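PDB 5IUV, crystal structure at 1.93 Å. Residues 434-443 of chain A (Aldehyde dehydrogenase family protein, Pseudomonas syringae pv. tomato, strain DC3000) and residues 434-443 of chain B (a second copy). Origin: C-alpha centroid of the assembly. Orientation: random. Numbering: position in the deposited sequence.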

# COMPACT_ATOMS: atom_id res chain seq x y z
N TRP A 434 18.24 1.69 25.17
CA TRP A 434 17.49 2.13 26.34
C TRP A 434 17.85 3.58 26.64
O TRP A 434 18.97 3.88 27.05
CB TRP A 434 17.79 1.24 27.55
CG TRP A 434 17.45 -0.22 27.35
CD1 TRP A 434 18.15 -1.12 26.60
CD2 TRP A 434 16.34 -0.93 27.91
NE1 TRP A 434 17.54 -2.35 26.66
CE2 TRP A 434 16.43 -2.26 27.46
CE3 TRP A 434 15.29 -0.58 28.76
CZ2 TRP A 434 15.50 -3.24 27.82
CZ3 TRP A 434 14.37 -1.55 29.12
CH2 TRP A 434 14.48 -2.87 28.65
N THR A 435 16.89 4.47 26.41
CA THR A 435 17.07 5.90 26.68
C THR A 435 15.72 6.61 26.73
O THR A 435 14.80 6.24 26.01
CB THR A 435 17.96 6.59 25.62
OG1 THR A 435 17.96 8.00 25.85
CG2 THR A 435 17.45 6.32 24.22
N ALA A 436 15.61 7.62 27.58
CA ALA A 436 14.38 8.39 27.70
C ALA A 436 14.36 9.58 26.74
O ALA A 436 13.35 10.28 26.63
CB ALA A 436 14.18 8.87 29.14
N ASN A 437 15.47 9.80 26.05
CA ASN A 437 15.60 10.96 25.17
C ASN A 437 15.00 10.69 23.79
O ASN A 437 15.32 9.70 23.15
CB ASN A 437 17.08 11.35 25.05
CG ASN A 437 17.27 12.64 24.27
OD1 ASN A 437 17.50 12.61 23.06
ND2 ASN A 437 17.16 13.77 24.95
N LEU A 438 14.12 11.58 23.35
CA LEU A 438 13.44 11.41 22.06
C LEU A 438 14.43 11.31 20.89
O LEU A 438 14.39 10.35 20.11
CB LEU A 438 12.47 12.58 21.81
CG LEU A 438 11.83 12.67 20.42
CD1 LEU A 438 10.84 11.54 20.21
CD2 LEU A 438 11.15 14.04 20.20
N SER A 439 15.30 12.30 20.77
CA SER A 439 16.25 12.34 19.66
C SER A 439 17.23 11.18 19.71
O SER A 439 17.47 10.53 18.70
CB SER A 439 17.02 13.66 19.64
OG SER A 439 16.15 14.75 19.39
N LYS A 440 17.80 10.93 20.88
CA LYS A 440 18.80 9.87 21.00
C LYS A 440 18.19 8.51 20.69
O LYS A 440 18.85 7.67 20.11
CB LYS A 440 19.44 9.86 22.38
CG LYS A 440 20.67 8.96 22.48
CD LYS A 440 21.01 8.63 23.94
CE LYS A 440 21.40 9.86 24.71
NZ LYS A 440 21.62 9.57 26.16
N ALA A 441 16.94 8.31 21.09
CA ALA A 441 16.28 7.03 20.81
C ALA A 441 16.14 6.78 19.31
O ALA A 441 16.51 5.72 18.81
CB ALA A 441 14.92 6.97 21.49
N HIS A 442 15.61 7.76 18.59
CA HIS A 442 15.33 7.57 17.17
C HIS A 442 16.60 7.58 16.32
O HIS A 442 16.75 6.77 15.40
CB HIS A 442 14.35 8.63 16.67
CG HIS A 442 12.92 8.36 17.06
ND1 HIS A 442 12.17 7.36 16.48
CD2 HIS A 442 12.12 8.96 17.97
CE1 HIS A 442 10.96 7.35 17.02
NE2 HIS A 442 10.91 8.31 17.93
N LEU A 443 17.51 8.51 16.61
CA LEU A 443 18.76 8.58 15.85
C LEU A 443 19.63 7.35 16.08
O LEU A 443 20.26 6.84 15.14
CB LEU A 443 19.52 9.87 16.21
CG LEU A 443 18.78 11.14 15.78
CD1 LEU A 443 19.54 12.41 16.19
CD2 LEU A 443 18.53 11.12 14.27
N TRP B 434 6.51 20.50 22.54
CA TRP B 434 7.95 20.69 22.70
C TRP B 434 8.44 19.97 23.96
O TRP B 434 8.13 20.39 25.08
CB TRP B 434 8.30 22.18 22.76
CG TRP B 434 7.90 22.97 21.53
CD1 TRP B 434 6.64 23.36 21.18
CD2 TRP B 434 8.78 23.47 20.51
NE1 TRP B 434 6.68 24.07 19.99
CE2 TRP B 434 7.98 24.15 19.57
CE3 TRP B 434 10.16 23.41 20.31
CZ2 TRP B 434 8.52 24.77 18.44
CZ3 TRP B 434 10.70 24.03 19.19
CH2 TRP B 434 9.88 24.70 18.27
N THR B 435 9.20 18.90 23.77
CA THR B 435 9.74 18.11 24.88
C THR B 435 10.86 17.19 24.40
O THR B 435 10.82 16.68 23.28
CB THR B 435 8.65 17.25 25.57
OG1 THR B 435 9.27 16.42 26.55
CG2 THR B 435 7.93 16.36 24.56
N ALA B 436 11.85 16.98 25.25
CA ALA B 436 12.97 16.11 24.89
C ALA B 436 12.69 14.65 25.26
O ALA B 436 13.51 13.77 24.99
CB ALA B 436 14.25 16.59 25.55
N ASN B 437 11.55 14.41 25.90
CA ASN B 437 11.24 13.08 26.42
C ASN B 437 10.52 12.22 25.39
O ASN B 437 9.51 12.63 24.83
CB ASN B 437 10.41 13.21 27.70
CG ASN B 437 10.14 11.87 28.37
OD1 ASN B 437 9.07 11.26 28.18
ND2 ASN B 437 11.09 11.40 29.17
N LEU B 438 11.05 11.02 25.16
CA LEU B 438 10.51 10.11 24.15
C LEU B 438 9.04 9.76 24.38
O LEU B 438 8.21 9.96 23.50
CB LEU B 438 11.34 8.82 24.11
CG LEU B 438 10.83 7.68 23.23
CD1 LEU B 438 10.93 8.04 21.75
CD2 LEU B 438 11.63 6.41 23.53
N SER B 439 8.73 9.24 25.57
CA SER B 439 7.36 8.83 25.88
C SER B 439 6.40 9.99 25.84
O SER B 439 5.33 9.90 25.24
CB SER B 439 7.30 8.15 27.26
OG SER B 439 7.92 6.88 27.23
N LYS B 440 6.78 11.10 26.49
CA LYS B 440 5.90 12.26 26.56
C LYS B 440 5.61 12.84 25.18
O LYS B 440 4.48 13.25 24.91
CB LYS B 440 6.50 13.35 27.45
CG LYS B 440 5.51 14.44 27.84
CD LYS B 440 6.20 15.65 28.47
CE LYS B 440 6.85 15.30 29.78
NZ LYS B 440 7.62 16.45 30.34
N ALA B 441 6.61 12.87 24.31
CA ALA B 441 6.39 13.41 22.96
C ALA B 441 5.37 12.56 22.19
O ALA B 441 4.41 13.10 21.63
CB ALA B 441 7.71 13.49 22.20
N HIS B 442 5.58 11.25 22.15
CA HIS B 442 4.69 10.38 21.37
C HIS B 442 3.30 10.25 22.00
O HIS B 442 2.29 10.28 21.29
CB HIS B 442 5.31 9.00 21.20
CG HIS B 442 6.41 8.96 20.19
ND1 HIS B 442 6.19 9.08 18.83
CD2 HIS B 442 7.75 8.81 20.34
CE1 HIS B 442 7.34 9.01 18.19
NE2 HIS B 442 8.30 8.85 19.08
N LEU B 443 3.25 10.10 23.32
CA LEU B 443 1.96 9.97 23.99
C LEU B 443 1.15 11.27 23.92
O LEU B 443 -0.08 11.23 23.77
CB LEU B 443 2.15 9.53 25.44
CG LEU B 443 2.70 8.11 25.61
CD1 LEU B 443 2.82 7.72 27.08
CD2 LEU B 443 1.85 7.10 24.85
O HOH W 1 10.83 8.28 27.40
O HOH W 2 14.89 14.77 22.31

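What joins the two backbones? Ala A436 and Ala B436 each lend a carbonyl to the other chain. Leu B438 N donates to Ala A436 O at 2.8 Å, and Leu A438 N donates to Ala B436 O at 2.8 Å, both nearly straight at 177°. Each amide lies in the first turn of its helix, where no earlier helical carbonyl serves it, and the partner chain supplies an acceptor. Between them, Asn A437 and Asn B437 form a single beta bridge.

Why do Leu A438 and Leu B438 cover the most surface? Leu A438 CA lies 3.8 Å from Leu B438 CA, and both side chains take the t, p rotamer. Leu A438 CD1 meets Leu B438 CD1 at 3.8 Å, while Leu A438 CD2 packs on Ala B441 CB at 4.0 Å; the reciprocal contact, Leu B438 CD2 to Ala A441 CB, is 3.9 Å.

How does a polar pair fit beside these leucines? His A442 NE2 and His B442 NE2 share a hydrogen bond of 2.9 Å, in which either could be the donor. Leu A438 CD1 lies 3.9 Å from His B442 NE2, and Leu B438 CD1 lies 3.8 Å from His A442 NE2, so each leucine reaches the nitrogen that takes part in the bond. The rings meet rim to rim, their planes at 56°, leaving neither stacked on the other.

How do the helix caps bear on the contact? Asn A437 OD1 caps Lys A440 N at 2.8 Å, and Asn B437 OD1 caps Lys B440 N at 2.9 Å. The CA-to-CB bond of each asparagine points away, yet the end of the side chain comes nearer the partner: Asn A437 ND2 is 4.1 Å from Ala B436 CB, and Asn B437 ND2 is 4.0 Å from Ala A436 CB.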